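PDB 1Y7W: halotolerant alpha-type carbonic anhydrase (dCA II), which catalyses the reversible hydration of carbon dioxide to bicarbonate at a zinc site, and tolerates high salt. Local coordinates for residues 89-94 with 208-213; 101-106 with 127-132; 151-156 with 167-172. One frame throughout, in Å; residues are numbered along the deposited sequence.

In the fold
Contacts 2 and 3 reach the same mixed sheet, for strands 120-133 and 147-155 are neighbours in it, and backbone pairs such as I127 N to V152 O (2.8 Å) join them directly; their centres are about 10 Å apart. The centre of contact 1 lies about 16 Å from the chain centre, against about 8 and 6 Å for the other two. It meets contact 2 through probable backbone hydrogen bonds, T91 O with D106 N and K94 N with T104 O, but does not touch contact 3. In sequence, both inner contacts fall between residues 94 and 208, contact 2 closing before contact 3 opens. The series runs from an outer two-stranded patch to the zinc-bearing central sheet.

Contact 1 of 3, residues 89-94 with 208-213; sequences TLTNAK and IDNINV
L90, A93 and I211 contribute the largest areas to this contact, which buries 462 Å² in all, and each meets its partners differently. L90 works through both backbone and side chain. Its N donates to I211 O at 2.7 Å, and its O accepts from I211 N at 3.0 Å, so the two residues form an antiparallel hydrogen-bonded pair. On the same side of this ladder their CB atoms lie 4.0 Å apart. Further out, L90 CG packs on V213 CG2 at 3.6 Å, the two side chains crossing obliquely, while CD1 and CD2 also come near the same methyl. F129 of the central sheet touches both L90 and I211.

The pairing T89-N212 and L90-I211 makes a minimal two-stranded antiparallel sheet at the periphery of the carbonic anhydrase fold, and N212 ends it as the N-cap of helix 213-217. Beyond L90 the regular ladder stops, and N210 OD1, a water and one further backbone bond span the gap. N210 turns its amide back, so that OD1 accepts from N92 N at 3.2 Å, with an N-H...O angle of 140° and the donor tilted 21° from the amide plane. One water accepts from A93 N (3.0 Å) and is also within donating distance of I208 O and N210 OD1.

A93 directs its methyl toward the other segment, where CB meets I208 CG1 at 3.8 Å, with D209 O a similar distance away. Its carbonyl takes I208 N at 3.1 Å in a nearly straight N-H...O bond (172°), although the donor stands well above the carbonyl plane. Behind these residues, helix 181-195 packs against I208 and I211. N92 ND2 is hydrogen-bonded to D106 OD2.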
loop_
_atom_site.group_PDB
_atom_site.type_symbol
_atom_site.label_atom_id
_atom_site.label_comp_id
_atom_site.label_asym_id
_atom_site.label_seq_id
_atom_site.Cartn_x
_atom_site.Cartn_y
_atom_site.Cartn_z
ATOM N N THR A 89 16.859 -1.303 -5.763
ATOM C CA THR A 89 16.688 -2.635 -5.168
ATOM C C THR A 89 16.479 -2.392 -3.694
ATOM O O THR A 89 17.273 -1.711 -3.061
ATOM C CB THR A 89 17.925 -3.519 -5.320
ATOM O OG1 THR A 89 18.156 -3.738 -6.725
ATOM C CG2 THR A 89 17.657 -4.888 -4.587
ATOM N N LEU A 90 15.412 -2.950 -3.121
ATOM C CA LEU A 90 15.143 -2.792 -1.691
ATOM C C LEU A 90 16.100 -3.781 -1.023
ATOM O O LEU A 90 16.020 -4.980 -1.248
ATOM C CB LEU A 90 13.688 -3.176 -1.411
ATOM C CG LEU A 90 12.693 -2.297 -2.194
ATOM C CD1 LEU A 90 11.310 -2.659 -1.697
ATOM C CD2 LEU A 90 12.965 -0.810 -1.976
ATOM N N THR A 91 16.981 -3.257 -0.185
ATOM C CA THR A 91 17.988 -4.093 0.445
ATOM C C THR A 91 17.822 -4.270 1.961
ATOM O O THR A 91 17.209 -3.431 2.622
ATOM C CB THR A 91 19.396 -3.518 0.132
ATOM O OG1 THR A 91 19.617 -2.371 0.942
ATOM C CG2 THR A 91 19.507 -3.138 -1.329
ATOM N N ASN A 92 18.372 -5.371 2.498
ATOM C CA ASN A 92 18.265 -5.663 3.937
ATOM C C ASN A 92 16.724 -5.681 4.241
ATOM O O ASN A 92 16.249 -5.111 5.223
ATOM C CB ASN A 92 18.989 -4.589 4.779
ATOM C CG ASN A 92 18.934 -4.874 6.287
ATOM O OD1 ASN A 92 18.710 -6.021 6.716
ATOM N ND2 ASN A 92 19.161 -3.833 7.111
ATOM N N ALA A 93 15.980 -6.298 3.333
ATOM C CA ALA A 93 14.536 -6.390 3.469
ATOM C C ALA A 93 14.147 -7.329 4.647
ATOM O O ALA A 93 14.860 -8.284 4.966
ATOM C CB ALA A 93 13.947 -6.909 2.155
ATOM N N LYS A 94 13.039 -7.005 5.311
ATOM C CA LYS A 94 12.524 -7.764 6.457
ATOM C C LYS A 94 10.966 -7.763 6.379
ATOM O O LYS A 94 10.351 -6.824 5.850
ATOM C CB LYS A 94 12.975 -7.097 7.741
ATOM C CG LYS A 94 14.507 -7.043 7.831
ATOM C CD LYS A 94 14.987 -6.323 9.063
ATOM C CE LYS A 94 16.525 -6.522 9.121
ATOM N NZ LYS A 94 17.192 -5.898 10.331
ATOM N N ILE A 208 14.383 -11.350 4.649
ATOM C CA ILE A 208 14.006 -11.985 3.429
ATOM C C ILE A 208 14.971 -11.425 2.357
ATOM O O ILE A 208 15.730 -10.500 2.654
ATOM C CB ILE A 208 12.539 -11.710 3.060
ATOM C CG1 ILE A 208 12.280 -10.214 3.084
ATOM C CG2 ILE A 208 11.611 -12.502 3.989
ATOM C CD1 ILE A 208 10.952 -9.813 2.381
ATOM N N ASP A 209 14.947 -12.005 1.169
ATOM C CA ASP A 209 15.839 -11.630 0.087
ATOM C C ASP A 209 15.578 -10.219 -0.406
ATOM O O ASP A 209 14.472 -9.689 -0.246
ATOM C CB ASP A 209 15.677 -12.541 -1.142
ATOM C CG ASP A 209 16.113 -13.976 -0.902
ATOM O OD1 ASP A 209 16.872 -14.243 0.032
ATOM O OD2 ASP A 209 15.674 -14.835 -1.694
ATOM N N ASN A 210 16.588 -9.652 -1.064
ATOM C CA ASN A 210 16.464 -8.317 -1.616
ATOM C C ASN A 210 15.387 -8.314 -2.663
ATOM O O ASN A 210 15.090 -9.345 -3.268
ATOM C CB ASN A 210 17.761 -7.897 -2.247
ATOM C CG ASN A 210 18.823 -7.642 -1.231
ATOM O OD1 ASN A 210 18.545 -7.304 -0.053
ATOM N ND2 ASN A 210 20.074 -7.770 -1.679
ATOM N N ILE A 211 14.832 -7.132 -2.927
ATOM C CA ILE A 211 13.713 -7.040 -3.866
ATOM C C ILE A 211 13.942 -6.017 -4.988
ATOM O O ILE A 211 14.257 -4.859 -4.705
ATOM C CB ILE A 211 12.460 -6.593 -3.062
ATOM C CG1 ILE A 211 12.176 -7.645 -1.960
ATOM C CG2 ILE A 211 11.262 -6.352 -4.002
ATOM C CD1 ILE A 211 11.007 -7.218 -1.013
ATOM N N ASN A 212 13.707 -6.452 -6.216
ATOM C CA ASN A 212 13.870 -5.651 -7.425
ATOM C C ASN A 212 12.486 -4.981 -7.636
ATOM O O ASN A 212 11.518 -5.618 -8.071
ATOM C CB ASN A 212 14.235 -6.619 -8.569
ATOM C CG ASN A 212 14.639 -5.908 -9.883
ATOM O OD1 ASN A 212 15.529 -6.409 -10.653
ATOM N ND2 ASN A 212 13.985 -4.787 -10.185
ATOM N N VAL A 213 12.396 -3.697 -7.305
ATOM C CA VAL A 213 11.104 -3.017 -7.380
ATOM C C VAL A 213 10.431 -3.136 -8.719
ATOM O O VAL A 213 9.255 -3.543 -8.820
ATOM C CB VAL A 213 11.229 -1.528 -6.977
ATOM C CG1 VAL A 213 9.825 -0.839 -7.059
ATOM C CG2 VAL A 213 11.690 -1.434 -5.550
HETATM O O HOH W 1 17.473 -8.520 2.083
#

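Contact 2 of 3, residues 101-106 with 127-132; sequences MKVTFD and IQFHFH. With ZN (zinc ion), chain D.
V103 sits over the face of the F129 ring: its CB lies 3.6 Å from the ring centroid and 13° off the normal, a CH-pi contact. The two side chains lie side by side and point the same way. The valine methyls spread across the same ring, CG2 reaching F129 CE1 at 3.5 Å and CG1 reaching toward CE2 and CZ. Their backbones form a single antiparallel hydrogen-bonded bridge, V103 N to F129 O at 2.8 Å and F129 N to V103 O.

The F105 ring comes in obliquely, CE2 being 4.0 Å from F129 CD2, while its CZ lies against the backbone at Q128 N. At the other end, M101 O lies near the plane of the F131 ring, at its edge, 3.8 Å from F131 CD1; helix 253-266 packs on M101.

K102 and Q128 cross at about a right angle, K102 CD lying 3.7 Å from Q128 NE2. A Q128 chi2 of 113° sets CD, and the amide is turned so that OE1 accepts from H130 ND1 at 2.8 Å. This bond is almost straight (174°), uses a lone pair of the amide oxygen and lies in the imidazole plane.

Through its other ring nitrogen, NE2, H130 binds the zinc ion at 2.0 Å, alongside NE2 of H132, a water and ND1 of H150, with one further ligand atom; three histidines on zinc are the hallmark of alpha-carbonic anhydrases. As a second-shell residue, Q128, together with the zinc bond, holds the ring's rotation and would tend to strengthen H130 as a zinc donor.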
loop_
_atom_site.group_PDB
_atom_site.type_symbol
_atom_site.label_atom_id
_atom_site.label_comp_id
_atom_site.label_asym_id
_atom_site.label_seq_id
_atom_site.Cartn_x
_atom_site.Cartn_y
_atom_site.Cartn_z
ATOM N N MET A 101 1.492 -8.112 6.694
ATOM C CA MET A 101 2.842 -8.531 6.291
ATOM C C MET A 101 3.747 -7.420 5.809
ATOM O O MET A 101 4.266 -7.456 4.696
ATOM C CB MET A 101 2.737 -9.635 5.233
ATOM C CG MET A 101 2.129 -10.903 5.862
ATOM S SD MET A 101 2.352 -12.419 4.875
ATOM C CE MET A 101 4.076 -12.401 5.039
ATOM N N LYS A 102 3.886 -6.418 6.651
ATOM C CA LYS A 102 4.693 -5.254 6.326
ATOM C C LYS A 102 6.132 -5.644 6.016
ATOM O O LYS A 102 6.715 -6.434 6.761
ATOM C CB LYS A 102 4.730 -4.312 7.526
ATOM C CG LYS A 102 5.433 -3.003 7.159
ATOM C CD LYS A 102 5.182 -1.960 8.246
ATOM C CE LYS A 102 6.032 -2.233 9.512
ATOM N NZ LYS A 102 5.981 -1.042 10.511
ATOM N N VAL A 103 6.718 -5.014 4.991
ATOM C CA VAL A 103 8.082 -5.269 4.585
ATOM C C VAL A 103 8.803 -3.932 4.740
ATOM O O VAL A 103 8.289 -2.888 4.320
ATOM C CB VAL A 103 8.160 -5.783 3.132
ATOM C CG1 VAL A 103 9.651 -5.864 2.626
ATOM C CG2 VAL A 103 7.512 -7.161 3.030
ATOM N N THR A 104 9.937 -3.969 5.446
ATOM C CA THR A 104 10.770 -2.785 5.660
ATOM C C THR A 104 12.137 -3.088 5.017
ATOM O O THR A 104 12.445 -4.239 4.641
ATOM C CB THR A 104 10.955 -2.484 7.183
ATOM O OG1 THR A 104 11.280 -3.707 7.863
ATOM C CG2 THR A 104 9.637 -1.913 7.807
ATOM N N PHE A 105 12.985 -2.071 4.884
ATOM C CA PHE A 105 14.242 -2.279 4.199
ATOM C C PHE A 105 15.106 -1.030 4.410
ATOM O O PHE A 105 14.662 -0.068 5.007
ATOM C CB PHE A 105 13.944 -2.495 2.689
ATOM C CG PHE A 105 12.797 -1.622 2.152
ATOM C CD1 PHE A 105 12.947 -0.252 1.994
ATOM C CD2 PHE A 105 11.502 -2.185 1.965
ATOM C CE1 PHE A 105 11.800 0.581 1.662
ATOM C CE2 PHE A 105 10.387 -1.399 1.647
ATOM C CZ PHE A 105 10.537 -0.006 1.494
ATOM N N ASP A 106 16.350 -1.075 3.953
ATOM C CA ASP A 106 17.187 0.097 4.088
ATOM C C ASP A 106 16.560 1.217 3.244
ATOM O O ASP A 106 16.071 0.958 2.143
ATOM C CB ASP A 106 18.572 -0.233 3.565
ATOM C CG ASP A 106 19.338 -1.146 4.485
ATOM O OD1 ASP A 106 20.268 -1.808 3.983
ATOM O OD2 ASP A 106 19.005 -1.197 5.682
ATOM N N ILE A 127 9.411 3.873 2.323
ATOM C CA ILE A 127 9.745 3.543 3.705
ATOM C C ILE A 127 9.254 2.138 4.138
ATOM O O ILE A 127 9.734 1.581 5.124
ATOM C CB ILE A 127 9.265 4.640 4.713
ATOM C CG1 ILE A 127 7.798 4.978 4.464
ATOM C CG2 ILE A 127 10.165 5.957 4.553
ATOM C CD1 ILE A 127 7.136 5.742 5.621
ATOM N N GLN A 128 8.278 1.589 3.433
ATOM C CA GLN A 128 7.810 0.207 3.734
ATOM C C GLN A 128 6.767 -0.153 2.689
ATOM O O GLN A 128 6.341 0.723 1.922
ATOM C CB GLN A 128 7.140 0.161 5.108
ATOM C CG GLN A 128 6.055 1.252 5.311
ATOM C CD GLN A 128 4.663 0.678 5.433
ATOM O OE1 GLN A 128 4.225 -0.111 4.606
ATOM N NE2 GLN A 128 3.959 1.085 6.459
ATOM N N PHE A 129 6.403 -1.429 2.602
ATOM C CA PHE A 129 5.239 -1.740 1.779
ATOM C C PHE A 129 4.434 -2.752 2.581
ATOM O O PHE A 129 4.972 -3.428 3.486
ATOM C CB PHE A 129 5.555 -2.186 0.331
ATOM C CG PHE A 129 6.284 -3.503 0.188
ATOM C CD1 PHE A 129 5.622 -4.713 0.326
ATOM C CD2 PHE A 129 7.610 -3.525 -0.247
ATOM C CE1 PHE A 129 6.252 -5.941 0.019
ATOM C CE2 PHE A 129 8.243 -4.737 -0.559
ATOM C CZ PHE A 129 7.563 -5.937 -0.431
ATOM N N HIS A 130 3.129 -2.849 2.333
ATOM C CA HIS A 130 2.337 -3.809 3.139
ATOM C C HIS A 130 1.144 -4.258 2.290
ATOM O O HIS A 130 0.943 -3.755 1.168
ATOM C CB HIS A 130 1.858 -3.196 4.485
ATOM C CG HIS A 130 1.014 -1.965 4.310
ATOM N ND1 HIS A 130 1.532 -0.680 4.306
ATOM C CD2 HIS A 130 -0.298 -1.835 4.055
ATOM C CE1 HIS A 130 0.562 0.190 4.043
ATOM N NE2 HIS A 130 -0.560 -0.485 3.886
ATOM N N PHE A 131 0.338 -5.139 2.844
ATOM C CA PHE A 131 -0.760 -5.687 2.043
ATOM C C PHE A 131 -2.138 -5.587 2.701
ATOM O O PHE A 131 -2.257 -5.589 3.933
ATOM C CB PHE A 131 -0.534 -7.191 1.787
ATOM C CG PHE A 131 0.720 -7.523 1.009
ATOM C CD1 PHE A 131 1.930 -7.729 1.666
ATOM C CD2 PHE A 131 0.675 -7.620 -0.382
ATOM C CE1 PHE A 131 3.070 -8.018 0.932
ATOM C CE2 PHE A 131 1.799 -7.908 -1.140
ATOM C CZ PHE A 131 3.013 -8.104 -0.478
ATOM N N HIS A 132 -3.168 -5.556 1.856
ATOM C CA HIS A 132 -4.561 -5.595 2.361
ATOM C C HIS A 132 -5.005 -6.872 1.631
ATOM O O HIS A 132 -5.027 -6.918 0.394
ATOM C CB HIS A 132 -5.310 -4.325 1.956
ATOM C CG HIS A 132 -4.798 -3.118 2.685
ATOM N ND1 HIS A 132 -5.194 -2.813 3.966
ATOM C CD2 HIS A 132 -3.808 -2.237 2.377
ATOM C CE1 HIS A 132 -4.492 -1.779 4.417
ATOM N NE2 HIS A 132 -3.644 -1.416 3.473
HETATM ZN ZN ZN D . -2.330 0.162 3.237
HETATM O O HOH W 2 11.836 0.471 5.514
HETATM O O HOH W 3 -3.003 1.162 4.721
#

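Contact 3 of 3, residues 151-156 with 167-172; sequences IVMQEQ and AVIGIM
I151 and I169 face each other as an antiparallel hydrogen-bonded pair, I169 N giving to I151 O at 2.9 Å and I151 N to I169 O at 3.0 Å, with their CB atoms 4.1 Å apart. Two residues further on, M153 and A167 repeat the pattern, M153 N donating to A167 O at 2.8 Å and A167 N returning a bond to M153 O. Between these pairs stand V152 and V168, a non-hydrogen-bonded pair whose side chains project from the other face; there V168 CA-H points to I151 O at 3.3 Å.

On the face shared by I151, M153, A167 and I169 the packing is apolar. M153 CG is anti to its carbonyl carbon (chi1 -51°), and the chain bends at chi3 (-60°), which places CE against A167 CB at 3.8 Å and near I169 CD1. I151 CD1 reaches across to I171 CD1 of the other strand, at 4.0 Å. On the opposite face V152 CG1 and V168 CG2 approach at 4.2 Å.

Outside this first shell, strand 120-133 lies beside strand 147-155: V152 bonds through its backbone to I127 and Q128 and touches H130 with its side chain. V168 is backed by V240 and W242 of strand 240-251, the neighbour of strand 166-175 across the sheet, and its carbonyl accepts from H243 ND1. E155, at the end of its strand, forms a salt bridge with K122.

The two strands, running 163° apart, form the hairpin 147-155/166-175 in the middle of the mixed sheet of alpha-carbonic anhydrases; the V152 and V168 side faces the zinc site, whose third histidine, H150, immediately precedes I151.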
loop_
_atom_site.group_PDB
_atom_site.type_symbol
_atom_site.label_atom_id
_atom_site.label_comp_id
_atom_site.label_asym_id
_atom_site.label_seq_id
_atom_site.Cartn_x
_atom_site.Cartn_y
_atom_site.Cartn_z
ATOM N N ILE A 151 2.881 0.484 -1.395
ATOM C CA ILE A 151 4.277 0.900 -1.240
ATOM C C ILE A 151 4.126 2.334 -0.748
ATOM O O ILE A 151 3.614 3.222 -1.473
ATOM C CB ILE A 151 5.036 0.904 -2.563
ATOM C CG1 ILE A 151 5.036 -0.512 -3.149
ATOM C CG2 ILE A 151 6.508 1.355 -2.319
ATOM C CD1 ILE A 151 5.627 -0.576 -4.552
ATOM N N VAL A 152 4.549 2.559 0.490
ATOM C CA VAL A 152 4.397 3.849 1.166
ATOM C C VAL A 152 5.681 4.668 1.055
ATOM O O VAL A 152 6.735 4.137 1.384
ATOM C CB VAL A 152 4.139 3.622 2.631
ATOM C CG1 VAL A 152 4.001 4.999 3.366
ATOM C CG2 VAL A 152 2.817 2.769 2.803
ATOM N N MET A 153 5.593 5.898 0.546
ATOM C CA MET A 153 6.792 6.751 0.409
ATOM C C MET A 153 6.581 8.049 1.179
ATOM O O MET A 153 5.464 8.554 1.261
ATOM C CB MET A 153 7.071 7.030 -1.072
ATOM C CG MET A 153 7.097 5.742 -1.886
ATOM S SD MET A 153 7.536 5.936 -3.595
ATOM C CE MET A 153 6.327 6.973 -4.195
ATOM N N GLN A 154 7.675 8.623 1.721
ATOM C CA GLN A 154 7.588 9.860 2.510
ATOM C C GLN A 154 8.473 10.912 1.794
ATOM O O GLN A 154 9.551 10.590 1.287
ATOM C CB GLN A 154 8.159 9.572 3.921
ATOM C CG GLN A 154 8.203 10.736 4.901
ATOM C CD GLN A 154 8.662 10.230 6.245
ATOM O OE1 GLN A 154 7.864 9.689 6.995
ATOM N NE2 GLN A 154 9.972 10.273 6.496
ATOM N N GLU A 155 8.019 12.147 1.752
ATOM C CA GLU A 155 8.828 13.184 1.095
ATOM C C GLU A 155 10.212 13.230 1.815
ATOM O O GLU A 155 10.321 13.017 3.040
ATOM C CB GLU A 155 8.116 14.526 1.199
ATOM C CG GLU A 155 7.932 15.012 2.587
ATOM C CD GLU A 155 7.473 16.484 2.622
ATOM O OE1 GLU A 155 8.099 17.347 1.943
ATOM O OE2 GLU A 155 6.491 16.766 3.330
ATOM N N GLN A 156 11.265 13.508 1.054
ATOM C CA GLN A 156 12.608 13.544 1.632
ATOM C C GLN A 156 12.793 14.729 2.605
ATOM O O GLN A 156 12.290 15.817 2.384
ATOM C CB GLN A 156 13.603 13.612 0.489
ATOM C CG GLN A 156 15.054 13.546 0.893
ATOM C CD GLN A 156 15.925 13.205 -0.291
ATOM O OE1 GLN A 156 15.827 13.810 -1.368
ATOM N NE2 GLN A 156 16.768 12.212 -0.112
ATOM N N ALA A 167 3.370 9.645 -0.350
ATOM C CA ALA A 167 2.910 9.246 -1.698
ATOM C C ALA A 167 2.780 7.746 -1.600
ATOM O O ALA A 167 3.731 7.081 -1.139
ATOM C CB ALA A 167 3.946 9.597 -2.753
ATOM N N VAL A 168 1.626 7.188 -1.979
ATOM C CA VAL A 168 1.491 5.743 -1.878
ATOM C C VAL A 168 1.128 5.158 -3.252
ATOM O O VAL A 168 0.301 5.734 -4.007
ATOM C CB VAL A 168 0.439 5.333 -0.790
ATOM C CG1 VAL A 168 0.225 3.751 -0.795
ATOM C CG2 VAL A 168 0.928 5.839 0.601
ATOM N N ILE A 169 1.747 4.022 -3.551
ATOM C CA ILE A 169 1.510 3.340 -4.799
ATOM C C ILE A 169 0.664 2.133 -4.461
ATOM O O ILE A 169 1.003 1.384 -3.556
ATOM C CB ILE A 169 2.833 2.922 -5.434
ATOM C CG1 ILE A 169 3.475 4.208 -6.013
ATOM C CG2 ILE A 169 2.619 1.904 -6.523
ATOM C CD1 ILE A 169 4.942 4.087 -6.477
ATOM N N GLY A 170 -0.442 1.962 -5.173
ATOM C CA GLY A 170 -1.324 0.845 -4.852
ATOM C C GLY A 170 -1.280 -0.098 -6.030
ATOM O O GLY A 170 -1.451 0.374 -7.144
ATOM N N ILE A 171 -1.058 -1.388 -5.786
ATOM C CA ILE A 171 -0.964 -2.394 -6.838
ATOM C C ILE A 171 -1.937 -3.533 -6.530
ATOM O O ILE A 171 -1.904 -4.073 -5.442
ATOM C CB ILE A 171 0.476 -2.940 -6.909
ATOM C CG1 ILE A 171 1.396 -1.793 -7.415
ATOM C CG2 ILE A 171 0.594 -4.147 -7.916
ATOM C CD1 ILE A 171 2.914 -2.012 -7.116
ATOM N N MET A 172 -2.787 -3.887 -7.514
ATOM C CA MET A 172 -3.785 -4.960 -7.335
ATOM C C MET A 172 -3.296 -6.315 -7.858
ATOM O O MET A 172 -2.454 -6.382 -8.753
ATOM C CB MET A 172 -5.048 -4.614 -8.151
ATOM C CG MET A 172 -5.645 -3.274 -7.801
ATOM S SD MET A 172 -6.221 -3.335 -6.083
ATOM C CE MET A 172 -7.244 -1.835 -6.023
#